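Local coordinates for protein EvdO1 (Micromonospora carbonacea, PDB 4XBZ) that probably catalyses an oxidative step, perhaps a ring-closing one, in orthosomycin biosynthesis as a phytanoyl-CoA-dioxygenase-like, iron- and 2-oxoglutarate-dependent oxygenase, at residues 62-67 and 181-186; 93-98 and 104-109; 126-131 and 137-142; 210-215 and 241-246. All coordinates share one frame; numbering follows the deposited sequence.

Contact 1 of 4, residues 62-67 and 181-186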
loop_
_atom_site.group_PDB
_atom_site.type_symbol
_atom_site.label_atom_id
_atom_site.label_comp_id
_atom_site.label_asym_id
_atom_site.label_seq_id
_atom_site.Cartn_x
_atom_site.Cartn_y
_atom_site.Cartn_z
ATOM N N GLY A 62 1.124 -19.378 -10.003
ATOM C CA GLY A 62 1.861 -19.346 -11.261
ATOM C C GLY A 62 2.776 -18.157 -11.516
ATOM O O GLY A 62 2.835 -17.648 -12.636
ATOM N N LEU A 63 3.495 -17.711 -10.490
ATOM C CA LEU A 63 4.443 -16.610 -10.652
ATOM C C LEU A 63 5.533 -16.964 -11.664
ATOM O O LEU A 63 5.872 -16.164 -12.533
ATOM C CB LEU A 63 5.077 -16.229 -9.309
ATOM C CG LEU A 63 6.198 -15.186 -9.400
ATOM C CD1 LEU A 63 5.661 -13.834 -9.801
ATOM C CD2 LEU A 63 6.996 -15.098 -8.097
ATOM N N LEU A 64 6.060 -18.178 -11.564
ATOM C CA LEU A 64 7.200 -18.576 -12.383
ATOM C C LEU A 64 6.797 -19.438 -13.573
ATOM O O LEU A 64 5.888 -20.269 -13.469
ATOM C CB LEU A 64 8.220 -19.336 -11.533
ATOM C CG LEU A 64 8.754 -18.652 -10.280
ATOM C CD1 LEU A 64 9.657 -19.609 -9.510
ATOM C CD2 LEU A 64 9.503 -17.399 -10.662
ATOM N N THR A 65 7.481 -19.240 -14.701
ATOM C CA THR A 65 7.451 -20.243 -15.768
ATOM C C THR A 65 8.028 -21.564 -15.250
ATOM O O THR A 65 8.787 -21.577 -14.276
ATOM C CB THR A 65 8.257 -19.816 -17.018
ATOM O OG1 THR A 65 9.652 -19.727 -16.694
ATOM C CG2 THR A 65 7.756 -18.500 -17.562
ATOM N N PRO A 66 7.662 -22.686 -15.893
ATOM C CA PRO A 66 8.264 -23.991 -15.574
ATOM C C PRO A 66 9.796 -23.986 -15.626
ATOM O O PRO A 66 10.432 -24.521 -14.715
ATOM C CB PRO A 66 7.677 -24.911 -16.649
ATOM C CG PRO A 66 6.323 -24.330 -16.899
ATOM C CD PRO A 66 6.518 -22.825 -16.815
ATOM N N GLN A 67 10.373 -23.380 -16.660
ATOM C CA GLN A 67 11.832 -23.329 -16.825
ATOM C C GLN A 67 12.533 -22.577 -15.693
ATOM O O GLN A 67 13.557 -23.042 -15.190
ATOM C CB GLN A 67 12.200 -22.682 -18.166
ATOM C CG GLN A 67 13.702 -22.547 -18.445
ATOM C CD GLN A 67 14.417 -23.890 -18.627
ATOM O OE1 GLN A 67 14.721 -24.595 -17.657
ATOM N NE2 GLN A 67 14.686 -24.246 -19.878
ATOM N N ALA A 181 7.882 -11.994 0.714
ATOM C CA ALA A 181 7.468 -12.769 -0.446
ATOM C C ALA A 181 8.118 -14.141 -0.368
ATOM O O ALA A 181 9.351 -14.259 -0.388
ATOM C CB ALA A 181 7.840 -12.075 -1.726
ATOM N N GLY A 182 7.281 -15.170 -0.257
ATOM C CA GLY A 182 7.746 -16.539 -0.133
ATOM C C GLY A 182 7.523 -17.254 -1.439
ATOM O O GLY A 182 6.381 -17.489 -1.834
ATOM N N ILE A 183 8.614 -17.573 -2.129
ATOM C CA ILE A 183 8.531 -18.281 -3.400
ATOM C C ILE A 183 8.819 -19.776 -3.188
ATOM O O ILE A 183 9.882 -20.168 -2.701
ATOM C CB ILE A 183 9.485 -17.662 -4.408
ATOM C CG1 ILE A 183 9.204 -16.163 -4.474
ATOM C CG2 ILE A 183 9.329 -18.309 -5.772
ATOM C CD1 ILE A 183 10.086 -15.397 -5.429
ATOM N N TYR A 184 7.835 -20.603 -3.520
ATOM C CA TYR A 184 7.871 -22.013 -3.156
ATOM C C TYR A 184 8.541 -22.892 -4.208
ATOM O O TYR A 184 8.130 -22.922 -5.375
ATOM C CB TYR A 184 6.450 -22.504 -2.877
ATOM C CG TYR A 184 5.975 -22.079 -1.517
ATOM C CD1 TYR A 184 5.830 -20.731 -1.202
ATOM C CD2 TYR A 184 5.687 -23.015 -0.538
ATOM C CE1 TYR A 184 5.412 -20.330 0.046
ATOM C CE2 TYR A 184 5.255 -22.621 0.710
ATOM C CZ TYR A 184 5.119 -21.268 0.997
ATOM O OH TYR A 184 4.709 -20.858 2.244
ATOM N N LEU A 185 9.579 -23.603 -3.777
ATOM C CA LEU A 185 10.315 -24.502 -4.651
ATOM C C LEU A 185 9.724 -25.906 -4.546
ATOM O O LEU A 185 9.804 -26.708 -5.475
ATOM C CB LEU A 185 11.794 -24.536 -4.287
ATOM C CG LEU A 185 12.532 -23.204 -4.191
ATOM C CD1 LEU A 185 14.045 -23.394 -4.300
ATOM C CD2 LEU A 185 12.024 -22.217 -5.227
ATOM N N ASP A 186 9.143 -26.201 -3.393
ATOM C CA ASP A 186 8.515 -27.489 -3.179
ATOM C C ASP A 186 7.057 -27.264 -2.805
ATOM O O ASP A 186 6.714 -26.193 -2.282
ATOM C CB ASP A 186 9.268 -28.270 -2.103
ATOM C CG ASP A 186 10.732 -28.410 -2.424
ATOM O OD1 ASP A 186 11.064 -28.780 -3.577
ATOM O OD2 ASP A 186 11.553 -28.127 -1.532
#

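Contact 2 of 4, residues 93-98 and 104-109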
loop_
_atom_site.group_PDB
_atom_site.type_symbol
_atom_site.label_atom_id
_atom_site.label_comp_id
_atom_site.label_asym_id
_atom_site.label_seq_id
_atom_site.Cartn_x
_atom_site.Cartn_y
_atom_site.Cartn_z
ATOM N N VAL A 93 21.838 -20.801 9.309
ATOM C CA VAL A 93 21.213 -21.169 10.579
ATOM C C VAL A 93 21.187 -22.683 10.715
ATOM O O VAL A 93 20.708 -23.374 9.821
ATOM C CB VAL A 93 19.762 -20.626 10.700
ATOM C CG1 VAL A 93 19.145 -21.038 12.023
ATOM C CG2 VAL A 93 19.729 -19.103 10.550
ATOM N N TRP A 94 21.699 -23.185 11.835
ATOM C CA TRP A 94 21.813 -24.624 12.089
ATOM C C TRP A 94 20.999 -25.023 13.315
ATOM O O TRP A 94 20.946 -24.284 14.287
ATOM C CB TRP A 94 23.287 -25.029 12.297
ATOM C CG TRP A 94 24.091 -25.134 11.034
ATOM C CD1 TRP A 94 24.615 -24.109 10.312
ATOM C CD2 TRP A 94 24.464 -26.337 10.349
ATOM N NE1 TRP A 94 25.286 -24.591 9.219
ATOM C CE2 TRP A 94 25.209 -25.957 9.217
ATOM C CE3 TRP A 94 24.241 -27.698 10.587
ATOM C CZ2 TRP A 94 25.734 -26.880 8.324
ATOM C CZ3 TRP A 94 24.760 -28.612 9.703
ATOM C CH2 TRP A 94 25.496 -28.201 8.577
ATOM N N THR A 95 20.388 -26.201 13.273
ATOM C CA THR A 95 19.573 -26.692 14.386
ATOM C C THR A 95 20.398 -26.814 15.662
ATOM O O THR A 95 19.943 -26.454 16.747
ATOM C CB THR A 95 18.933 -28.068 14.063
ATOM O OG1 THR A 95 19.928 -28.944 13.515
ATOM C CG2 THR A 95 17.826 -27.905 13.062
ATOM N N LEU A 96 21.609 -27.339 15.512
ATOM C CA LEU A 96 22.594 -27.384 16.583
ATOM C C LEU A 96 23.921 -26.971 15.980
ATOM O O LEU A 96 24.012 -26.819 14.766
ATOM C CB LEU A 96 22.707 -28.782 17.178
ATOM C CG LEU A 96 21.417 -29.472 17.598
ATOM C CD1 LEU A 96 21.655 -30.968 17.809
ATOM C CD2 LEU A 96 20.910 -28.810 18.857
ATOM N N GLU A 97 24.947 -26.809 16.808
ATOM C CA GLU A 97 26.294 -26.592 16.293
ATOM C C GLU A 97 26.624 -27.747 15.339
ATOM O O GLU A 97 26.363 -28.903 15.659
ATOM C CB GLU A 97 27.312 -26.503 17.434
ATOM C CG GLU A 97 28.337 -25.385 17.269
ATOM C CD GLU A 97 27.867 -24.054 17.835
ATOM O OE1 GLU A 97 27.041 -24.060 18.771
ATOM O OE2 GLU A 97 28.329 -22.998 17.350
ATOM N N PRO A 98 27.163 -27.430 14.148
ATOM C CA PRO A 98 27.371 -28.383 13.046
ATOM C C PRO A 98 28.168 -29.634 13.407
ATOM O O PRO A 98 27.994 -30.662 12.749
ATOM C CB PRO A 98 28.134 -27.552 12.017
ATOM C CG PRO A 98 27.658 -26.168 12.256
ATOM C CD PRO A 98 27.492 -26.053 13.747
ATOM N N ALA A 104 21.419 -29.908 11.780
ATOM C CA ALA A 104 21.136 -29.681 10.367
ATOM C C ALA A 104 21.003 -28.189 10.073
ATOM O O ALA A 104 20.746 -27.406 10.978
ATOM C CB ALA A 104 19.892 -30.416 9.969
ATOM N N PRO A 105 21.217 -27.786 8.808
ATOM C CA PRO A 105 20.969 -26.394 8.414
ATOM C C PRO A 105 19.499 -26.192 8.050
ATOM O O PRO A 105 18.900 -27.103 7.479
ATOM C CB PRO A 105 21.865 -26.209 7.189
ATOM C CG PRO A 105 21.894 -27.596 6.559
ATOM C CD PRO A 105 21.777 -28.585 7.698
ATOM N N VAL A 106 18.934 -25.027 8.365
ATOM C CA VAL A 106 17.522 -24.774 8.099
ATOM C C VAL A 106 17.310 -23.482 7.306
ATOM O O VAL A 106 16.213 -23.246 6.778
ATOM C CB VAL A 106 16.698 -24.703 9.414
ATOM C CG1 VAL A 106 16.563 -26.098 10.040
ATOM C CG2 VAL A 106 17.333 -23.740 10.394
ATOM N N ARG A 107 18.353 -22.654 7.223
ATOM C CA ARG A 107 18.254 -21.396 6.495
ATOM C C ARG A 107 19.607 -20.910 6.012
ATOM O O ARG A 107 20.591 -20.908 6.756
ATOM C CB ARG A 107 17.587 -20.328 7.373
ATOM C CG ARG A 107 17.339 -18.972 6.712
ATOM C CD ARG A 107 16.697 -18.013 7.720
ATOM N NE ARG A 107 16.768 -16.606 7.313
ATOM C CZ ARG A 107 15.720 -15.776 7.237
ATOM N NH1 ARG A 107 14.494 -16.212 7.521
ATOM N NH2 ARG A 107 15.891 -14.508 6.857
ATOM N N ILE A 108 19.643 -20.489 4.754
ATOM C CA ILE A 108 20.830 -19.870 4.169
ATOM C C ILE A 108 20.535 -18.387 3.837
ATOM O O ILE A 108 19.559 -18.087 3.162
ATOM C CB ILE A 108 21.289 -20.653 2.906
ATOM C CG1 ILE A 108 21.705 -22.071 3.293
ATOM C CG2 ILE A 108 22.435 -19.959 2.201
ATOM C CD1 ILE A 108 21.685 -23.041 2.157
ATOM N N GLU A 109 21.372 -17.467 4.325
ATOM C CA GLU A 109 21.183 -16.033 4.050
ATOM C C GLU A 109 21.970 -15.556 2.843
ATOM O O GLU A 109 23.050 -16.083 2.539
ATOM C CB GLU A 109 21.589 -15.172 5.247
ATOM C CG GLU A 109 20.822 -15.445 6.528
ATOM C CD GLU A 109 19.494 -14.719 6.622
ATOM O OE1 GLU A 109 19.179 -13.861 5.766
ATOM O OE2 GLU A 109 18.764 -15.022 7.584
#

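Contact 3 of 4, residues 126-131 and 137-142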
loop_
_atom_site.group_PDB
_atom_site.type_symbol
_atom_site.label_atom_id
_atom_site.label_comp_id
_atom_site.label_asym_id
_atom_site.label_seq_id
_atom_site.Cartn_x
_atom_site.Cartn_y
_atom_site.Cartn_z
ATOM N N LEU A 126 7.109 -9.462 -12.608
ATOM C CA LEU A 126 5.765 -9.656 -12.066
ATOM C C LEU A 126 5.801 -9.520 -10.543
ATOM O O LEU A 126 4.931 -8.879 -9.935
ATOM C CB LEU A 126 5.182 -11.015 -12.475
ATOM C CG LEU A 126 4.841 -11.210 -13.957
ATOM C CD1 LEU A 126 4.037 -12.493 -14.197
ATOM C CD2 LEU A 126 4.115 -9.995 -14.542
ATOM N N LEU A 127 6.818 -10.121 -9.930
ATOM C CA LEU A 127 7.037 -9.975 -8.492
ATOM C C LEU A 127 7.156 -8.491 -8.092
ATOM O O LEU A 127 6.426 -8.004 -7.217
ATOM C CB LEU A 127 8.283 -10.757 -8.070
ATOM C CG LEU A 127 8.772 -10.655 -6.627
ATOM C CD1 LEU A 127 7.660 -10.945 -5.639
ATOM C CD2 LEU A 127 9.978 -11.591 -6.378
ATOM N N LEU A 128 8.056 -7.772 -8.755
ATOM C CA LEU A 128 8.323 -6.366 -8.427
ATOM C C LEU A 128 7.155 -5.400 -8.743
ATOM O O LEU A 128 6.928 -4.439 -8.008
ATOM C CB LEU A 128 9.577 -5.907 -9.153
ATOM C CG LEU A 128 10.852 -6.639 -8.755
ATOM C CD1 LEU A 128 11.983 -6.235 -9.691
ATOM C CD2 LEU A 128 11.215 -6.321 -7.306
ATOM N N ARG A 129 6.404 -5.665 -9.811
ATOM C CA ARG A 129 5.244 -4.830 -10.106
ATOM C C ARG A 129 4.140 -5.028 -9.076
ATOM O O ARG A 129 3.386 -4.085 -8.790
ATOM C CB ARG A 129 4.706 -5.091 -11.520
ATOM C CG ARG A 129 5.481 -4.308 -12.579
ATOM C CD ARG A 129 4.707 -4.136 -13.883
ATOM N NE ARG A 129 4.865 -5.266 -14.794
ATOM C CZ ARG A 129 5.966 -5.513 -15.503
ATOM N NH1 ARG A 129 7.029 -4.720 -15.399
ATOM N NH2 ARG A 129 6.009 -6.565 -16.314
ATOM N N ILE A 130 4.040 -6.239 -8.527
ATOM C CA ILE A 130 3.099 -6.488 -7.443
ATOM C C ILE A 130 3.558 -5.761 -6.190
ATOM O O ILE A 130 2.767 -5.052 -5.558
ATOM C CB ILE A 130 2.949 -7.977 -7.111
ATOM C CG1 ILE A 130 2.246 -8.720 -8.246
ATOM C CG2 ILE A 130 2.185 -8.135 -5.798
ATOM C CD1 ILE A 130 2.385 -10.234 -8.141
ATOM N N MET A 131 4.830 -5.959 -5.834
ATOM C CA MET A 131 5.443 -5.272 -4.700
ATOM C C MET A 131 5.289 -3.763 -4.797
ATOM O O MET A 131 4.978 -3.102 -3.809
ATOM C CB MET A 131 6.933 -5.628 -4.575
ATOM C CG MET A 131 7.201 -7.026 -3.991
ATOM S SD MET A 131 6.517 -7.264 -2.326
ATOM C CE MET A 131 4.930 -7.978 -2.714
ATOM N N PRO A 137 6.183 2.715 -4.658
ATOM C CA PRO A 137 7.200 3.040 -5.667
ATOM C C PRO A 137 8.626 3.160 -5.102
ATOM O O PRO A 137 9.571 3.083 -5.881
ATOM C CB PRO A 137 6.713 4.386 -6.220
ATOM C CG PRO A 137 5.953 5.003 -5.066
ATOM C CD PRO A 137 5.238 3.830 -4.456
ATOM N N ASN A 138 8.783 3.330 -3.793
ATOM C CA ASN A 138 10.129 3.432 -3.209
ATOM C C ASN A 138 10.566 2.142 -2.536
ATOM O O ASN A 138 11.379 2.166 -1.603
ATOM C CB ASN A 138 10.210 4.566 -2.174
ATOM C CG ASN A 138 9.588 5.863 -2.665
ATOM O OD1 ASN A 138 9.805 6.280 -3.800
ATOM N ND2 ASN A 138 8.803 6.504 -1.803
ATOM N N LEU A 139 10.008 1.023 -2.986
ATOM C CA LEU A 139 10.344 -0.275 -2.412
ATOM C C LEU A 139 11.851 -0.559 -2.481
ATOM O O LEU A 139 12.523 -0.246 -3.463
ATOM C CB LEU A 139 9.582 -1.395 -3.124
ATOM C CG LEU A 139 10.065 -1.774 -4.520
ATOM C CD1 LEU A 139 10.562 -3.233 -4.530
ATOM C CD2 LEU A 139 8.956 -1.575 -5.525
ATOM N N ILE A 140 12.382 -1.144 -1.424
ATOM C CA ILE A 140 13.714 -1.715 -1.507
ATOM C C ILE A 140 13.685 -3.148 -0.979
ATOM O O ILE A 140 12.871 -3.473 -0.114
ATOM C CB ILE A 140 14.752 -0.883 -0.735
ATOM C CG1 ILE A 140 14.376 -0.761 0.742
ATOM C CG2 ILE A 140 14.916 0.496 -1.365
ATOM C CD1 ILE A 140 15.599 -0.654 1.664
ATOM N N PRO A 141 14.550 -4.013 -1.521
ATOM C CA PRO A 141 14.710 -5.378 -0.998
ATOM C C PRO A 141 15.572 -5.410 0.273
ATOM O O PRO A 141 16.613 -4.755 0.314
ATOM C CB PRO A 141 15.404 -6.106 -2.148
ATOM C CG PRO A 141 16.235 -5.002 -2.824
ATOM C CD PRO A 141 15.365 -3.773 -2.730
ATOM N N THR A 142 15.156 -6.147 1.297
ATOM C CA THR A 142 15.926 -6.162 2.531
ATOM C C THR A 142 16.503 -7.552 2.778
ATOM O O THR A 142 17.501 -7.926 2.167
ATOM C CB THR A 142 15.078 -5.690 3.748
ATOM O OG1 THR A 142 13.889 -6.475 3.841
ATOM C CG2 THR A 142 14.683 -4.184 3.611
#

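Contact 4 of 4, residues 210-215 and 241-246. With NI (nickel (II) ion), chain I.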
loop_
_atom_site.group_PDB
_atom_site.type_symbol
_atom_site.label_atom_id
_atom_site.label_comp_id
_atom_site.label_asym_id
_atom_site.label_seq_id
_atom_site.Cartn_x
_atom_site.Cartn_y
_atom_site.Cartn_z
ATOM N N ALA A 210 -1.356 -12.129 23.983
ATOM C CA ALA A 210 -2.265 -13.058 24.647
ATOM C C ALA A 210 -2.618 -14.231 23.740
ATOM O O ALA A 210 -2.476 -15.394 24.137
ATOM C CB ALA A 210 -3.532 -12.348 25.090
ATOM N N THR A 211 -3.077 -13.925 22.529
ATOM C CA THR A 211 -3.518 -14.961 21.599
ATOM C C THR A 211 -2.382 -15.912 21.205
ATOM O O THR A 211 -2.583 -17.130 21.149
ATOM C CB THR A 211 -4.143 -14.341 20.329
ATOM O OG1 THR A 211 -5.215 -13.480 20.712
ATOM C CG2 THR A 211 -4.701 -15.419 19.416
ATOM N N ALA A 212 -1.193 -15.359 20.957
ATOM C CA ALA A 212 -0.049 -16.173 20.567
ATOM C C ALA A 212 0.358 -17.095 21.713
ATOM O O ALA A 212 0.553 -18.292 21.499
ATOM C CB ALA A 212 1.130 -15.296 20.141
ATOM N N ASP A 213 0.486 -16.536 22.919
ATOM C CA ASP A 213 0.821 -17.318 24.108
ATOM C C ASP A 213 -0.152 -18.490 24.317
ATOM O O ASP A 213 0.284 -19.630 24.557
ATOM C CB ASP A 213 0.846 -16.435 25.360
ATOM C CG ASP A 213 2.078 -15.549 25.431
ATOM O OD1 ASP A 213 3.008 -15.741 24.625
ATOM O OD2 ASP A 213 2.128 -14.656 26.303
ATOM N N GLN A 214 -1.455 -18.218 24.222
ATOM C CA GLN A 214 -2.447 -19.272 24.397
ATOM C C GLN A 214 -2.232 -20.377 23.368
ATOM O O GLN A 214 -2.160 -21.550 23.719
ATOM C CB GLN A 214 -3.880 -18.733 24.286
ATOM C CG GLN A 214 -4.869 -19.760 23.705
ATOM C CD GLN A 214 -6.259 -19.198 23.425
ATOM O OE1 GLN A 214 -6.671 -18.180 23.996
ATOM N NE2 GLN A 214 -6.985 -19.859 22.521
ATOM N N LEU A 215 -2.120 -19.998 22.100
ATOM C CA LEU A 215 -1.934 -20.972 21.034
ATOM C C LEU A 215 -0.660 -21.813 21.218
ATOM O O LEU A 215 -0.669 -23.024 20.995
ATOM C CB LEU A 215 -1.895 -20.273 19.678
ATOM C CG LEU A 215 -3.197 -19.716 19.104
ATOM C CD1 LEU A 215 -2.905 -18.952 17.825
ATOM C CD2 LEU A 215 -4.226 -20.828 18.864
ATOM N N LEU A 241 3.231 -8.538 10.195
ATOM C CA LEU A 241 2.408 -8.408 11.397
ATOM C C LEU A 241 1.314 -9.490 11.473
ATOM O O LEU A 241 0.609 -9.620 12.485
ATOM C CB LEU A 241 1.756 -7.012 11.451
ATOM C CG LEU A 241 2.683 -5.789 11.498
ATOM C CD1 LEU A 241 1.921 -4.453 11.590
ATOM C CD2 LEU A 241 3.630 -5.937 12.656
ATOM N N THR A 242 1.142 -10.246 10.389
ATOM C CA THR A 242 0.195 -11.354 10.423
ATOM C C THR A 242 0.785 -12.501 11.227
ATOM O O THR A 242 1.867 -12.993 10.913
ATOM C CB THR A 242 -0.176 -11.856 9.027
ATOM O OG1 THR A 242 -0.623 -10.755 8.227
ATOM C CG2 THR A 242 -1.279 -12.913 9.123
ATOM N N LEU A 243 0.070 -12.902 12.272
ATOM C CA LEU A 243 0.441 -14.056 13.085
ATOM C C LEU A 243 0.452 -15.325 12.236
ATOM O O LEU A 243 -0.521 -15.619 11.541
ATOM C CB LEU A 243 -0.521 -14.209 14.268
ATOM C CG LEU A 243 -0.012 -15.109 15.394
ATOM C CD1 LEU A 243 1.238 -14.510 16.012
ATOM C CD2 LEU A 243 -1.082 -15.327 16.458
ATOM N N HIS A 244 1.569 -16.054 12.263
ATOM C CA HIS A 244 1.646 -17.324 11.535
ATOM C C HIS A 244 2.497 -18.382 12.232
ATOM O O HIS A 244 3.246 -18.090 13.164
ATOM C CB HIS A 244 2.173 -17.113 10.109
ATOM C CG HIS A 244 3.482 -16.395 10.040
ATOM N ND1 HIS A 244 3.620 -15.065 10.378
ATOM C CD2 HIS A 244 4.710 -16.815 9.654
ATOM C CE1 HIS A 244 4.877 -14.699 10.213
ATOM N NE2 HIS A 244 5.557 -15.740 9.769
ATOM N N GLY A 245 2.372 -19.616 11.751
ATOM C CA GLY A 245 3.035 -20.758 12.356
ATOM C C GLY A 245 2.798 -22.028 11.559
ATOM O O GLY A 245 2.101 -22.028 10.538
ATOM N N ALA A 246 3.372 -23.125 12.023
ATOM C CA ALA A 246 3.277 -24.378 11.282
ATOM C C ALA A 246 3.330 -25.544 12.249
ATOM O O ALA A 246 3.936 -25.425 13.314
ATOM C CB ALA A 246 4.394 -24.472 10.238
HETATM NI NI NI I . 7.856 -16.048 10.008
#

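Contact 1 of 4, residues 62-67 and 181-186
The backbones of 62-67 and 181-186 come nearest at Leu63 and Ile183, whose CA atoms are 8.5 Å apart; no hydrogen bond crosses this separation, and Leu63 and Leu64 span it with their side chains. Ile183 belongs to strand 179-184, which runs between strands 235-239 and 256-263 in the larger sheet of the double-stranded beta helix. Residues 62-65 form the loop leading into helix 66-86. Thr65 stands at the N-cap of that helix and bonds to Glu68 N through its OG1; the two leucines immediately precede it.

Ile183 serves both leucines with different branches. Its CG1 is anti to the carbonyl carbon (chi1 -53°), which carries CD1 one way and leaves CG2 for the other partner. Ile183 CD1 meets Leu63 CD2 at 4.1 Å, whereas Leu64 approaches the CG2 methyl. Each leucine side chain lies nearly at right angles to that of Ile183, so the touch is methyl against methyl rather than along the length of the chains. The buried surface is correspondingly small, 117 Å² for both sides together.

All three residues are buried, and the same hydrophobic layer continues beyond them: Leu121 touches both Leu64 and Ile183, and Leu235 packs on Ile183 from the neighbouring strand. Leu63 turns its other methyl, CD1, to helix 125-134, where it lies 3.9 Å from Leu126 CB. On the other branch of Ile183, the CG2 methyl stands 4.0 Å from Leu64 CD1.

Contact 2 of 4, residues 93-98 and 104-109
A short beta hairpin, strands 92-94 and 105-109, brings Val93, Trp94 and Thr95 against Ala104-Arg107 at one border of the larger sheet. Val93 N donates to Arg107 O (2.8 Å, 157° at the hydrogen), and Val93 O receives Val106 N at 2.8 Å. Val106 and Arg107 thus both face Val93, a classic beta bulge that shifts the register by one, so that Trp94 pairs with Pro105. Past the bulge, Thr95 N donates to Ala104 O at 2.6 Å; Thr95 OG1 also accepts Ala104 N, a bond modelled doubtfully short.

The Trp94 ring is held between two prolines. Pro105 CD lies 3.9 Å from the centroid of its six-membered ring, a CH-pi contact 22° off the normal, while Pro98 CG stands over the opposite face, and NE1 bonds to Ser88 O. With an alanine in place of Trp94, Ser88 O would probably lose its indole donor and a gap would open between Pro98 and Pro105.

Arg107 packs its CB on Val93 and then runs away from it, CG anti to the backbone N (chi1 -177°). Arg107 NE forms a salt bridge with Glu109 OE2 at 2.6 Å, from above the carboxylate plane; NH1 is hydrogen-bonded to a glycerol, probably from the crystallisation liquor.

Contact 3 of 4, residues 126-131 and 137-142
Leu139 meets Leu128 and Met131 with no flat side-chain group of either segment between them: neither a ring face nor a ring edge takes part, and aliphatic side-chain groups carry the contact, with one methyl set against the backbone of Met131. Aromatic side chains border it from outside: Tyr261 of strand 256-263 touches Met131 and Leu139, and Phe304 touches Leu128.

Leu139 carries the contact for its strand. Its CG lies between the backbone N and the carbonyl carbon (chi1 74°), and the second torsion, 117°, is far from any staggered value; with these angles the fork opens toward the helix and its two methyls part. Leu139 CD1 comes to 4.2 Å from Leu128 CD2 and also to 4.3 Å from Met131 CB. The other methyl, Leu139 CD2, lies instead at the helix backbone, 4.3 Å from Met131 C. A single leucine therefore touches two residues three positions apart, about one helical turn, on the same side of helix 125-134. Met131 offers the root of its side chain, since its SD bends off and stays 6.1 Å from Leu139 CD1. No hydrogen bond joins the segments, and 117 Å² is buried between them.

The three residues are buried where helix 125-134 gives way to strand 139-147, which departs at a steep angle to the helix while Leu139 reaches back to it. Leu285 and Ile289 of helix 275-293 pack on Leu128. Leu127 touches Phe259 and Tyr261 of strand 256-263, and Ile130 and Met131 touch Leu237 of strand 235-239, so helix 125-134 packs against the larger sheet of the double-stranded beta helix.

Contact 4 of 4, residues 210-215 and 241-246
Leu243 leaves its backbone toward helix 205-217 and ends in a fork that touches Ala212 and Leu215. CB points the side chain to the helix; from there CG goes anti to the backbone N (chi1 -163°) and sends its two methyls to neighbouring points of the helix. Leu243 CD1 stands 4.2 Å from Ala212 CB; Leu243 CD2 lies 4.3 Å from Leu215 CD1. Ala212 and Leu215 are three residues apart, so the fork sits across about one helical turn. No hydrogen bond crosses; this is apolar packing of 105 Å² in all.

The next residue, His244, turns to the metal. Its CG lies between the backbone N and the carbonyl carbon (chi1 54°), and His244 ND1 donates to Thr242 O at 2.8 Å, nearly in the ring plane. That bond and the metal together hold the ring's rotation, with His244 NE2 2.3 Å from the nickel ion. His160 and Asp162 complete the protein ligands, the two-histidine, one-carboxylate facial triad of this oxygenase superfamily, in which nickel probably replaces iron. Leu243 thus packs next in sequence to a metal ligand, its side chain directed to the helix while the imidazole reaches the metal.

Strand 244-246 lies between strands 157-160 and 194-196 in the smaller antiparallel sheet of the double-stranded beta helix. Trp159 of strand 157-160 touches both Leu215 and Leu243, and Ile197, just past strand 194-196, packs on Leu243, so helix 205-217 rests against this sheet through these side chains.

Contacts 1 and 3 are buried, apolar packing on the larger sheet and touch each other: Leu127 of contact 3 meets Leu63, Ile183 and Ala181, joining the loop before helix 66-86, strand 179-184 and helix 125-134. Contact 2, whose centre is about 19 Å from that of the chain, lies at the border of the same sheet; its strand 105-109 neighbours strand 139-147 of contact 3, but it relies on backbone hydrogen bonds, a bulge and a proline-flanked tryptophan. Contact 4 belongs to the smaller sheet and pairs apolar helix packing with a metal ligand. Its segments touch none of the others, although the side chain of Arg107 in contact 2 lies about 7 Å from the nickel ion.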